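Long-range contacts in sulfite dehydrogenase (Paracoccus pantotrophus, PDB 2XTS), which oxidises protein-bound sulfur as the molybdenum-cofactor subunit of the sulfane dehydrogenase SoxCD, working together with a haem cytochrome: residues Ala79-Tyr87 against Arg204-Arg212; Met146-Leu157 against Val188-Asn199. All coordinates share one frame; numbering follows the deposited sequence. Where two conformers were deposited one is given.

Contact 1: residues Ala79-Tyr87 against Arg204-Arg212; sequences AIELSKQDY and RKEHGYPAR. With MTE (phosphonic acidmono-(2-amino-5,6-dimercapto-4-oxo-3,7,8a,9,10,10a-hexahydro-4H-8-oxa-1,3,9,10-tetraaza-anthracen-7-ylmethyl)ester), chain E.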
loop_
_atom_site.group_PDB
_atom_site.type_symbol
_atom_site.label_atom_id
_atom_site.label_comp_id
_atom_site.label_asym_id
_atom_site.label_seq_id
_atom_site.Cartn_x
_atom_site.Cartn_y
_atom_site.Cartn_z
ATOM N N ALA A 79 -20.757 -5.502 -4.304
ATOM C CA ALA A 79 -19.732 -4.684 -4.919
ATOM C C ALA A 79 -20.046 -4.581 -6.399
ATOM O O ALA A 79 -19.974 -5.576 -7.111
ATOM C CB ALA A 79 -18.360 -5.326 -4.714
ATOM N N ILE A 80 -20.365 -3.381 -6.871
ATOM C CA ILE A 80 -20.774 -3.206 -8.270
ATOM C C ILE A 80 -19.607 -2.848 -9.166
ATOM O O ILE A 80 -18.604 -2.296 -8.724
ATOM C CB ILE A 80 -21.875 -2.119 -8.406
ATOM C CG1 ILE A 80 -21.398 -0.764 -7.871
ATOM C CG2 ILE A 80 -23.146 -2.579 -7.678
ATOM C CD1 ILE A 80 -22.258 0.424 -8.331
ATOM N N GLU A 81 -19.779 -3.182 -10.444
ATOM C CA GLU A 81 -18.855 -2.839 -11.490
ATOM C C GLU A 81 -19.306 -1.594 -12.236
ATOM O O GLU A 81 -20.332 -1.585 -12.913
ATOM C CB GLU A 81 -18.731 -3.996 -12.471
ATOM C CG GLU A 81 -17.779 -3.670 -13.620
ATOM C CD GLU A 81 -17.715 -4.709 -14.693
ATOM O OE1 GLU A 81 -16.987 -5.688 -14.515
ATOM O OE2 GLU A 81 -18.374 -4.521 -15.726
ATOM N N LEU A 82 -18.531 -0.539 -12.100
ATOM C CA LEU A 82 -18.863 0.771 -12.652
ATOM C C LEU A 82 -17.639 1.314 -13.394
ATOM O O LEU A 82 -16.646 1.724 -12.794
ATOM C CB LEU A 82 -19.302 1.725 -11.542
ATOM C CG LEU A 82 -19.731 3.145 -11.948
ATOM C CD1 LEU A 82 -20.785 3.091 -13.032
ATOM C CD2 LEU A 82 -20.219 3.890 -10.700
ATOM N N SER A 83 -17.686 1.271 -14.724
ATOM C CA SER A 83 -16.560 1.764 -15.538
ATOM C C SER A 83 -16.442 3.278 -15.433
ATOM O O SER A 83 -17.424 3.971 -15.174
ATOM C CB SER A 83 -16.713 1.376 -17.011
ATOM O OG SER A 83 -17.742 2.141 -17.592
ATOM N N LYS A 84 -15.247 3.783 -15.720
ATOM C CA LYS A 84 -15.027 5.208 -15.783
ATOM C C LYS A 84 -15.823 5.840 -16.930
ATOM O O LYS A 84 -16.190 7.005 -16.851
ATOM C CB LYS A 84 -13.528 5.491 -15.897
ATOM C CG LYS A 84 -12.756 5.236 -14.617
ATOM C CD LYS A 84 -11.249 5.298 -14.812
ATOM C CE LYS A 84 -10.549 5.202 -13.494
ATOM N NZ LYS A 84 -9.072 5.098 -13.614
ATOM N N GLN A 85 -16.100 5.069 -17.972
ATOM C CA GLN A 85 -16.920 5.545 -19.092
ATOM C C GLN A 85 -18.375 5.747 -18.693
ATOM O O GLN A 85 -19.022 6.715 -19.105
ATOM C CB GLN A 85 -16.879 4.555 -20.245
ATOM C CG GLN A 85 -15.628 4.593 -21.100
ATOM C CD GLN A 85 -14.464 3.787 -20.587
ATOM O OE1 GLN A 85 -14.480 3.263 -19.462
ATOM N NE2 GLN A 85 -13.450 3.655 -21.433
ATOM N N ASP A 86 -18.910 4.831 -17.886
ATOM C CA ASP A 86 -20.304 4.907 -17.449
ATOM C C ASP A 86 -20.543 5.827 -16.246
ATOM O O ASP A 86 -21.671 6.246 -15.988
ATOM C CB ASP A 86 -20.778 3.498 -17.095
ATOM C CG ASP A 86 -20.974 2.605 -18.307
ATOM O OD1 ASP A 86 -20.985 3.120 -19.454
ATOM O OD2 ASP A 86 -21.114 1.382 -18.089
ATOM N N TYR A 87 -19.486 6.112 -15.506
ATOM C CA TYR A 87 -19.574 6.906 -14.296
ATOM C C TYR A 87 -20.115 8.317 -14.567
ATOM O O TYR A 87 -19.717 8.975 -15.517
ATOM C CB TYR A 87 -18.189 7.025 -13.647
ATOM C CG TYR A 87 -18.182 7.819 -12.377
ATOM C CD1 TYR A 87 -18.534 7.221 -11.179
ATOM C CD2 TYR A 87 -17.865 9.161 -12.357
ATOM C CE1 TYR A 87 -18.578 7.921 -10.009
ATOM C CE2 TYR A 87 -17.903 9.865 -11.177
ATOM C CZ TYR A 87 -18.262 9.246 -10.009
ATOM O OH TYR A 87 -18.298 10.008 -8.867
ATOM N N ARG A 204 -10.090 -0.157 -5.522
ATOM C CA ARG A 204 -10.565 -1.486 -5.905
ATOM C C ARG A 204 -12.080 -1.438 -6.140
ATOM O O ARG A 204 -12.797 -0.560 -5.641
ATOM C CB ARG A 204 -10.163 -2.505 -4.829
ATOM C CG ARG A 204 -8.673 -2.605 -4.598
ATOM C CD ARG A 204 -7.921 -2.951 -5.872
ATOM N NE ARG A 204 -6.467 -3.063 -5.766
ATOM C CZ ARG A 204 -5.829 -4.177 -5.401
ATOM N NH1 ARG A 204 -6.498 -5.232 -4.954
ATOM N NH2 ARG A 204 -4.505 -4.212 -5.420
ATOM N N LYS A 205 -12.563 -2.382 -6.946
ATOM C CA LYS A 205 -13.981 -2.464 -7.248
ATOM C C LYS A 205 -14.822 -2.394 -5.981
ATOM O O LYS A 205 -15.767 -1.600 -5.869
ATOM C CB LYS A 205 -14.285 -3.759 -7.980
ATOM C CG LYS A 205 -15.749 -3.972 -8.322
ATOM C CD LYS A 205 -15.943 -5.271 -9.089
ATOM C CE LYS A 205 -17.379 -5.648 -9.278
ATOM N NZ LYS A 205 -17.432 -6.936 -10.025
ATOM N N GLU A 206 -14.438 -3.218 -5.011
ATOM C CA GLU A 206 -15.168 -3.387 -3.780
ATOM C C GLU A 206 -15.049 -2.219 -2.823
ATOM O O GLU A 206 -15.803 -2.139 -1.856
ATOM C CB GLU A 206 -14.724 -4.695 -3.096
ATOM C CG GLU A 206 -13.275 -4.782 -2.633
ATOM C CD GLU A 206 -12.286 -5.270 -3.674
ATOM O OE1 GLU A 206 -12.512 -5.156 -4.901
ATOM O OE2 GLU A 206 -11.238 -5.782 -3.227
ATOM N N HIS A 207 -14.109 -1.319 -3.110
ATOM C CA HIS A 207 -13.887 -0.103 -2.323
ATOM C C HIS A 207 -14.408 1.154 -3.016
ATOM O O HIS A 207 -14.119 2.263 -2.605
ATOM C CB HIS A 207 -12.409 0.054 -1.964
ATOM C CG HIS A 207 -11.847 -1.098 -1.188
ATOM N ND1 HIS A 207 -10.563 -1.571 -1.379
ATOM C CD2 HIS A 207 -12.395 -1.846 -0.202
ATOM C CE1 HIS A 207 -10.363 -2.592 -0.553
ATOM N NE2 HIS A 207 -11.449 -2.761 0.183
ATOM N N GLY A 208 -15.197 0.984 -4.066
ATOM C CA GLY A 208 -15.916 2.103 -4.663
ATOM C C GLY A 208 -15.479 2.578 -6.032
ATOM O O GLY A 208 -15.900 3.648 -6.449
ATOM N N TYR A 209 -14.661 1.806 -6.735
ATOM C CA TYR A 209 -14.161 2.233 -8.054
ATOM C C TYR A 209 -15.277 2.754 -8.921
ATOM O O TYR A 209 -16.279 2.098 -9.066
ATOM C CB TYR A 209 -13.540 1.059 -8.782
ATOM C CG TYR A 209 -12.981 1.356 -10.165
ATOM C CD1 TYR A 209 -13.765 1.237 -11.299
ATOM C CD2 TYR A 209 -11.647 1.701 -10.329
ATOM C CE1 TYR A 209 -13.229 1.464 -12.557
ATOM C CE2 TYR A 209 -11.099 1.907 -11.574
ATOM C CZ TYR A 209 -11.897 1.788 -12.680
ATOM O OH TYR A 209 -11.367 1.951 -13.921
ATOM N N PRO A 210 -15.089 3.918 -9.547
ATOM C CA PRO A 210 -13.881 4.722 -9.627
ATOM C C PRO A 210 -13.796 5.914 -8.667
ATOM O O PRO A 210 -12.831 6.657 -8.730
ATOM C CB PRO A 210 -13.897 5.199 -11.081
ATOM C CG PRO A 210 -15.354 5.427 -11.315
ATOM C CD PRO A 210 -16.076 4.336 -10.562
ATOM N N ALA A 211 -14.773 6.102 -7.784
ATOM C CA ALA A 211 -14.771 7.241 -6.896
ATOM C C ALA A 211 -15.581 6.978 -5.635
ATOM O O ALA A 211 -16.709 6.479 -5.700
ATOM C CB ALA A 211 -15.328 8.489 -7.643
ATOM N N ARG A 212 -15.019 7.344 -4.484
ATOM C CA ARG A 212 -15.694 7.240 -3.191
ATOM C C ARG A 212 -15.490 8.514 -2.391
ATOM O O ARG A 212 -14.537 9.252 -2.636
ATOM C CB ARG A 212 -15.191 6.046 -2.366
ATOM C CG ARG A 212 -13.847 6.291 -1.669
ATOM C CD ARG A 212 -13.418 5.127 -0.809
ATOM N NE ARG A 212 -14.427 4.821 0.205
ATOM C CZ ARG A 212 -14.504 3.659 0.843
ATOM N NH1 ARG A 212 -13.533 2.763 0.741
ATOM N NH2 ARG A 212 -15.526 3.422 1.658
HETATM N N1 MTE E . -21.272 3.030 -0.099
HETATM C C2 MTE E . -22.230 2.493 -0.846
HETATM N N2 MTE E . -22.566 3.100 -2.005
HETATM N N3 MTE E . -22.857 1.353 -0.497
HETATM C C4 MTE E . -22.568 0.681 0.654
HETATM O O4 MTE E . -23.186 -0.376 0.900
HETATM N N5 MTE E . -21.217 0.698 2.769
HETATM C C6 MTE E . -20.669 1.680 3.677
HETATM C C7 MTE E . -19.559 2.539 3.093
HETATM N N8 MTE E . -19.968 3.083 1.824
HETATM C C9 MTE E . -21.554 1.225 1.535
HETATM C C10 MTE E . -20.914 2.470 1.096
HETATM C "C1'" MTE E . -20.183 1.077 4.983
HETATM S "S1'" MTE E . -21.367 0.575 6.170
HETATM C "C2'" MTE E . -18.866 0.994 5.285
HETATM S "S2'" MTE E . -18.311 0.485 6.830
HETATM C "C3'" MTE E . -17.844 1.400 4.245
HETATM O "O3'" MTE E . -18.399 1.734 2.962
HETATM C "C4'" MTE E . -16.876 0.258 3.995
HETATM O "O4'" MTE E . -15.862 0.680 3.074
HETATM P P MTE E . -15.022 -0.493 2.373
HETATM O O1P MTE E . -14.372 -1.169 3.617
HETATM O O2P MTE E . -15.937 -1.456 1.688
HETATM O O3P MTE E . -14.012 0.204 1.529
HETATM O O HOH W 1 -16.675 -0.571 -9.838
HETATM O O HOH W 2 -15.667 -6.457 -12.278
HETATM O O HOH W 3 -13.083 2.038 -16.130
#
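Leu82 turns its carbonyl O to the rim of the Tyr209 ring, near the ring plane and 3.3 Å from Tyr209 CD1. One face of that ring carries Pro210 CB, 3.9 Å above the plane and over its centre, and a water lies in plane at the edge, bonded to Tyr209 OH and Lys84 N. This is an aromatic residue followed by a cis proline, in a loop of the molybdopterin-binding domain packed on a second loop. Leu82 O is buried with no hydrogen-bonding partner in the model; across the contact it faces Tyr209 CD1 and Pro210 CD.

Pro210 turns CD to Leu82, CG to the Tyr87 ring and CB to Lys84 CG, and its short rigid ring fits among the three. With CG anti to the backbone N (chi1 -179°), Tyr87 swings its ring against Pro210, CD1 lying 3.7 Å from Pro210 CG, while its hydroxyl end rests on Ala211 CB and bonds Val227 O. Lys84 crosses Tyr209 at about a right angle, its CE 3.4 Å from Tyr209 OH; both polar ends meet Glu34 of the second subunit.

The two loops share no direct hydrogen bond, but one water joins Ile80 O, Leu82 N and Tyr209 O. Lys205 is long enough to run extended past the other backbone, CG 3.3 Å from Ile80 O, and carry NZ to Glu20 of the second subunit; a water also links NZ to Glu81 OE1. The same loop 204-212 goes on to the molybdopterin phosphate: Arg212 NH1 donates to MTE O3P at 2.7 Å, and Arg212 NH2 to MTE O4' at 3.1 Å, almost straight at 175°.

Contact 2: residues Met146-Leu157 against Val188-Asn199; sequences MEYVGVPLSVLL and VMDDVMLAFFAN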
loop_
_atom_site.group_PDB
_atom_site.type_symbol
_atom_site.label_atom_id
_atom_site.label_comp_id
_atom_site.label_asym_id
_atom_site.label_seq_id
_atom_site.Cartn_x
_atom_site.Cartn_y
_atom_site.Cartn_z
ATOM N N MET A 146 -5.597 3.803 4.304
ATOM C CA MET A 146 -4.998 3.991 2.995
ATOM C C MET A 146 -4.618 5.455 2.775
ATOM O O MET A 146 -5.162 6.384 3.383
ATOM C CB MET A 146 -5.955 3.548 1.875
ATOM C CG MET A 146 -6.490 2.162 2.104
ATOM S SD MET A 146 -7.347 1.547 0.644
ATOM C CE MET A 146 -7.953 -0.014 1.280
ATOM N N GLU A 147 -3.658 5.642 1.873
ATOM C CA GLU A 147 -3.293 6.956 1.341
ATOM C C GLU A 147 -4.206 7.277 0.167
ATOM O O GLU A 147 -4.132 6.599 -0.853
ATOM C CB GLU A 147 -1.844 6.928 0.862
ATOM C CG GLU A 147 -1.357 8.231 0.221
ATOM C CD GLU A 147 -0.018 8.074 -0.479
ATOM O OE1 GLU A 147 0.059 7.368 -1.497
ATOM O OE2 GLU A 147 0.964 8.701 -0.040
ATOM N N TYR A 148 -5.015 8.322 0.293
ATOM C CA TYR A 148 -5.999 8.683 -0.739
ATOM C C TYR A 148 -5.552 9.889 -1.498
ATOM O O TYR A 148 -4.998 10.827 -0.911
ATOM C CB TYR A 148 -7.357 8.971 -0.087
ATOM C CG TYR A 148 -7.990 7.747 0.500
ATOM C CD1 TYR A 148 -8.653 6.843 -0.310
ATOM C CD2 TYR A 148 -7.961 7.506 1.874
ATOM C CE1 TYR A 148 -9.228 5.703 0.223
ATOM C CE2 TYR A 148 -8.537 6.376 2.410
ATOM C CZ TYR A 148 -9.190 5.483 1.584
ATOM O OH TYR A 148 -9.767 4.339 2.123
ATOM N N VAL A 149 -5.827 9.881 -2.799
ATOM C CA VAL A 149 -5.699 11.088 -3.601
ATOM C C VAL A 149 -7.016 11.305 -4.337
ATOM O O VAL A 149 -7.634 10.379 -4.872
ATOM C CB VAL A 149 -4.517 11.002 -4.598
ATOM C CG1 VAL A 149 -4.426 12.249 -5.503
ATOM C CG2 VAL A 149 -3.233 10.795 -3.832
ATOM N N GLY A 150 -7.427 12.566 -4.388
ATOM C CA GLY A 150 -8.647 12.949 -5.059
ATOM C C GLY A 150 -8.823 14.432 -5.023
ATOM O O GLY A 150 -7.837 15.169 -5.045
ATOM N N VAL A 151 -10.079 14.856 -5.015
ATOM C CA VAL A 151 -10.416 16.264 -5.115
ATOM C C VAL A 151 -11.287 16.620 -3.907
ATOM O O VAL A 151 -12.229 15.892 -3.590
ATOM C CB VAL A 151 -11.176 16.542 -6.436
ATOM C CG1 VAL A 151 -11.692 17.964 -6.486
ATOM C CG2 VAL A 151 -10.319 16.196 -7.654
ATOM N N PRO A 152 -11.004 17.757 -3.241
ATOM C CA PRO A 152 -11.865 18.168 -2.135
ATOM C C PRO A 152 -13.269 18.474 -2.596
ATOM O O PRO A 152 -13.463 19.087 -3.660
ATOM C CB PRO A 152 -11.220 19.440 -1.614
ATOM C CG PRO A 152 -10.161 19.795 -2.537
ATOM C CD PRO A 152 -9.911 18.710 -3.499
ATOM N N LEU A 153 -14.268 18.084 -1.809
ATOM C CA LEU A 153 -15.636 18.447 -2.186
ATOM C C LEU A 153 -15.827 19.950 -2.345
ATOM O O LEU A 153 -16.632 20.385 -3.169
ATOM C CB LEU A 153 -16.678 17.891 -1.213
ATOM C CG LEU A 153 -16.846 16.368 -1.186
ATOM C CD1 LEU A 153 -18.121 16.001 -0.409
ATOM C CD2 LEU A 153 -16.825 15.742 -2.586
ATOM N N SER A 154 -15.098 20.736 -1.559
ATOM C CA SER A 154 -15.236 22.189 -1.649
ATOM C C SER A 154 -15.009 22.701 -3.064
ATOM O O SER A 154 -15.715 23.607 -3.519
ATOM C CB SER A 154 -14.276 22.862 -0.685
ATOM O OG SER A 154 -12.929 22.563 -0.977
ATOM N N VAL A 155 -14.044 22.140 -3.786
ATOM C CA VAL A 155 -13.765 22.649 -5.118
ATOM C C VAL A 155 -14.838 22.220 -6.123
ATOM O O VAL A 155 -15.187 22.988 -7.028
ATOM C CB VAL A 155 -12.361 22.290 -5.607
ATOM C CG1 VAL A 155 -12.067 23.027 -6.908
ATOM C CG2 VAL A 155 -11.303 22.659 -4.553
ATOM N N LEU A 156 -15.397 21.021 -5.958
ATOM C CA LEU A 156 -16.490 20.585 -6.835
ATOM C C LEU A 156 -17.731 21.417 -6.593
ATOM O O LEU A 156 -18.407 21.848 -7.536
ATOM C CB LEU A 156 -16.818 19.127 -6.579
ATOM C CG LEU A 156 -15.677 18.158 -6.863
ATOM C CD1 LEU A 156 -16.134 16.738 -6.487
ATOM C CD2 LEU A 156 -15.241 18.221 -8.301
ATOM N N LEU A 157 -18.023 21.644 -5.319
ATOM C CA LEU A 157 -19.212 22.392 -4.934
ATOM C C LEU A 157 -19.120 23.837 -5.407
ATOM O O LEU A 157 -20.122 24.423 -5.794
ATOM C CB LEU A 157 -19.431 22.305 -3.430
ATOM C CG LEU A 157 -19.862 20.902 -2.987
ATOM C CD1 LEU A 157 -19.810 20.782 -1.472
ATOM C CD2 LEU A 157 -21.253 20.513 -3.480
ATOM N N VAL A 188 -18.172 18.976 5.249
ATOM C CA VAL A 188 -17.947 18.909 3.807
ATOM C C VAL A 188 -16.838 19.852 3.369
ATOM O O VAL A 188 -15.967 19.481 2.588
ATOM C CB VAL A 188 -19.264 19.272 3.039
ATOM C CG1 VAL A 188 -19.028 19.439 1.544
ATOM C CG2 VAL A 188 -20.378 18.241 3.316
ATOM N N MET A 189 -16.924 21.089 3.842
ATOM C CA MET A 189 -16.006 22.137 3.443
ATOM C C MET A 189 -14.648 22.042 4.107
ATOM O O MET A 189 -13.717 22.740 3.697
ATOM C CB MET A 189 -16.642 23.495 3.730
ATOM C CG MET A 189 -17.841 23.789 2.868
ATOM S SD MET A 189 -17.530 23.732 1.091
ATOM C CE MET A 189 -16.597 25.242 0.829
ATOM N N ASP A 190 -14.522 21.205 5.134
ATOM C CA ASP A 190 -13.272 21.022 5.877
ATOM C C ASP A 190 -12.372 20.027 5.117
ATOM O O ASP A 190 -11.461 20.459 4.406
ATOM C CB ASP A 190 -13.592 20.584 7.315
ATOM C CG ASP A 190 -12.357 20.317 8.163
ATOM O OD1 ASP A 190 -11.208 20.449 7.678
ATOM O OD2 ASP A 190 -12.561 19.927 9.332
ATOM N N ASP A 191 -12.627 18.724 5.226
ATOM C CA ASP A 191 -11.689 17.730 4.723
ATOM C C ASP A 191 -12.328 16.531 4.028
ATOM O O ASP A 191 -11.681 15.509 3.844
ATOM C CB ASP A 191 -10.764 17.259 5.850
ATOM C CG ASP A 191 -11.497 16.592 6.995
ATOM O OD1 ASP A 191 -12.753 16.575 7.001
ATOM O OD2 ASP A 191 -10.801 16.098 7.911
ATOM N N VAL A 192 -13.581 16.639 3.619
ATOM C CA VAL A 192 -14.192 15.545 2.841
ATOM C C VAL A 192 -13.648 15.597 1.414
ATOM O O VAL A 192 -13.626 16.648 0.788
ATOM C CB VAL A 192 -15.744 15.548 2.835
ATOM C CG1 VAL A 192 -16.311 14.357 2.051
ATOM C CG2 VAL A 192 -16.275 15.525 4.262
ATOM N N MET A 193 -13.233 14.444 0.921
ATOM C CA MET A 193 -12.633 14.294 -0.397
ATOM C C MET A 193 -13.443 13.310 -1.232
ATOM O O MET A 193 -13.981 12.328 -0.706
ATOM C CB MET A 193 -11.190 13.771 -0.221
ATOM C CG MET A 193 -10.456 13.334 -1.484
ATOM S SD MET A 193 -9.033 12.294 -1.177
ATOM C CE MET A 193 -8.084 13.418 -0.165
ATOM N N LEU A 194 -13.522 13.567 -2.533
ATOM C CA LEU A 194 -13.872 12.558 -3.516
ATOM C C LEU A 194 -12.571 11.920 -3.980
ATOM O O LEU A 194 -11.790 12.534 -4.716
ATOM C CB LEU A 194 -14.654 13.182 -4.688
ATOM C CG LEU A 194 -15.177 12.211 -5.738
ATOM C CD1 LEU A 194 -16.302 11.349 -5.161
ATOM C CD2 LEU A 194 -15.600 12.960 -6.999
ATOM N N ALA A 195 -12.351 10.688 -3.537
ATOM C CA ALA A 195 -11.092 9.984 -3.772
ATOM C C ALA A 195 -11.197 9.082 -4.972
ATOM O O ALA A 195 -12.190 8.403 -5.161
ATOM C CB ALA A 195 -10.727 9.162 -2.560
ATOM N N PHE A 196 -10.145 9.078 -5.786
ATOM C CA PHE A 196 -10.028 8.158 -6.925
ATOM C C PHE A 196 -8.889 7.185 -6.779
ATOM O O PHE A 196 -8.921 6.106 -7.399
ATOM C CB PHE A 196 -9.771 8.872 -8.257
ATOM C CG PHE A 196 -10.427 10.190 -8.391
ATOM C CD1 PHE A 196 -11.817 10.295 -8.271
ATOM C CD2 PHE A 196 -9.686 11.334 -8.656
ATOM C CE1 PHE A 196 -12.441 11.526 -8.383
ATOM C CE2 PHE A 196 -10.311 12.566 -8.778
ATOM C CZ PHE A 196 -11.688 12.659 -8.641
ATOM N N PHE A 197 -7.893 7.537 -5.985
ATOM C CA PHE A 197 -6.726 6.662 -5.796
ATOM C C PHE A 197 -6.609 6.298 -4.329
ATOM O O PHE A 197 -6.881 7.120 -3.467
ATOM C CB PHE A 197 -5.445 7.394 -6.203
ATOM C CG PHE A 197 -5.394 7.796 -7.624
ATOM C CD1 PHE A 197 -4.905 6.951 -8.612
ATOM C CD2 PHE A 197 -5.820 9.049 -7.981
ATOM C CE1 PHE A 197 -4.862 7.382 -9.941
ATOM C CE2 PHE A 197 -5.782 9.460 -9.302
ATOM C CZ PHE A 197 -5.290 8.633 -10.267
ATOM N N ALA A 198 -6.221 5.056 -4.069
ATOM C CA ALA A 198 -6.002 4.556 -2.710
ATOM C C ALA A 198 -4.762 3.688 -2.753
ATOM O O ALA A 198 -4.680 2.730 -3.524
ATOM C CB ALA A 198 -7.197 3.781 -2.219
ATOM N N ASN A 199 -3.771 4.037 -1.948
ATOM C CA ASN A 199 -2.475 3.365 -1.881
ATOM C C ASN A 199 -1.866 3.274 -3.290
ATOM O O ASN A 199 -1.443 2.204 -3.739
ATOM C CB ASN A 199 -2.614 1.999 -1.218
ATOM C CG ASN A 199 -2.825 2.088 0.268
ATOM O OD1 ASN A 199 -2.610 3.129 0.895
ATOM N ND2 ASN A 199 -3.254 0.984 0.854
HETATM O O HOH W 4 -13.820 19.694 1.013
HETATM O O HOH W 5 -11.643 21.232 1.650
#
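An antiparallel strand pair, 146-152 with 193-198, forms this contact inside an antiparallel sheet of the molybdopterin-binding domain, and the helices flanking it, 153-160 and 185-191, extend it. Val149 O accepts from both Phe196 N (3.0 Å) and Phe197 N (3.1 Å), each in the carbonyl plane, and the extra residue shifts the register by one. Next to the bulge, Gly150 suits its place because a CB would clash with Leu194 O. The Phe196 ring meets Val151 CG2.

At one end Asn199 doubles the pairing: its backbone N donates to Glu147 O, and its CG, anti to the carbonyl carbon (chi1 -74°), brings OD1 to Glu147 N at 2.9 Å. Its left-handed backbone angles (phi 53°, psi 48°) are ones asparagine tolerates well, and ND2 is hydrogen-bonded to Gln68 OE1. An alanine here would take away the amide, which would probably leave Glu147 N without its acceptor and Gln68 without its amide partner.

At the other end Pro152 is the N-cap of helix 153-160, and Leu153 N bonds Val192 O. The branched Leu153 fills the corner, CD1 tight against Val192 CG1 at 3.5 Å and CD2 on Leu194 CB. Phe196 and Phe197 facing the single Val149 make a classic beta bulge within the antiparallel pair.

In the fold
The segments follow one another as 79-87, 146-157, 188-199 and 204-212, so contact 2 falls between the two halves of contact 1, and all four lie in the molybdopterin-binding domain. The contact centres are about 16 Å apart. The join is the sheet itself: strand 193-198 pairs with 143-152 and also with 212-214, which starts at the last residue of contact 1. There Arg212 O lies 2.8 Å from Ala195 N, a probable hydrogen bond, and Ala211 packs on Leu194. The cofactor-binding arginine is thereby tied by its backbone to the sheet of contact 2. Both contacts also touch the second subunit.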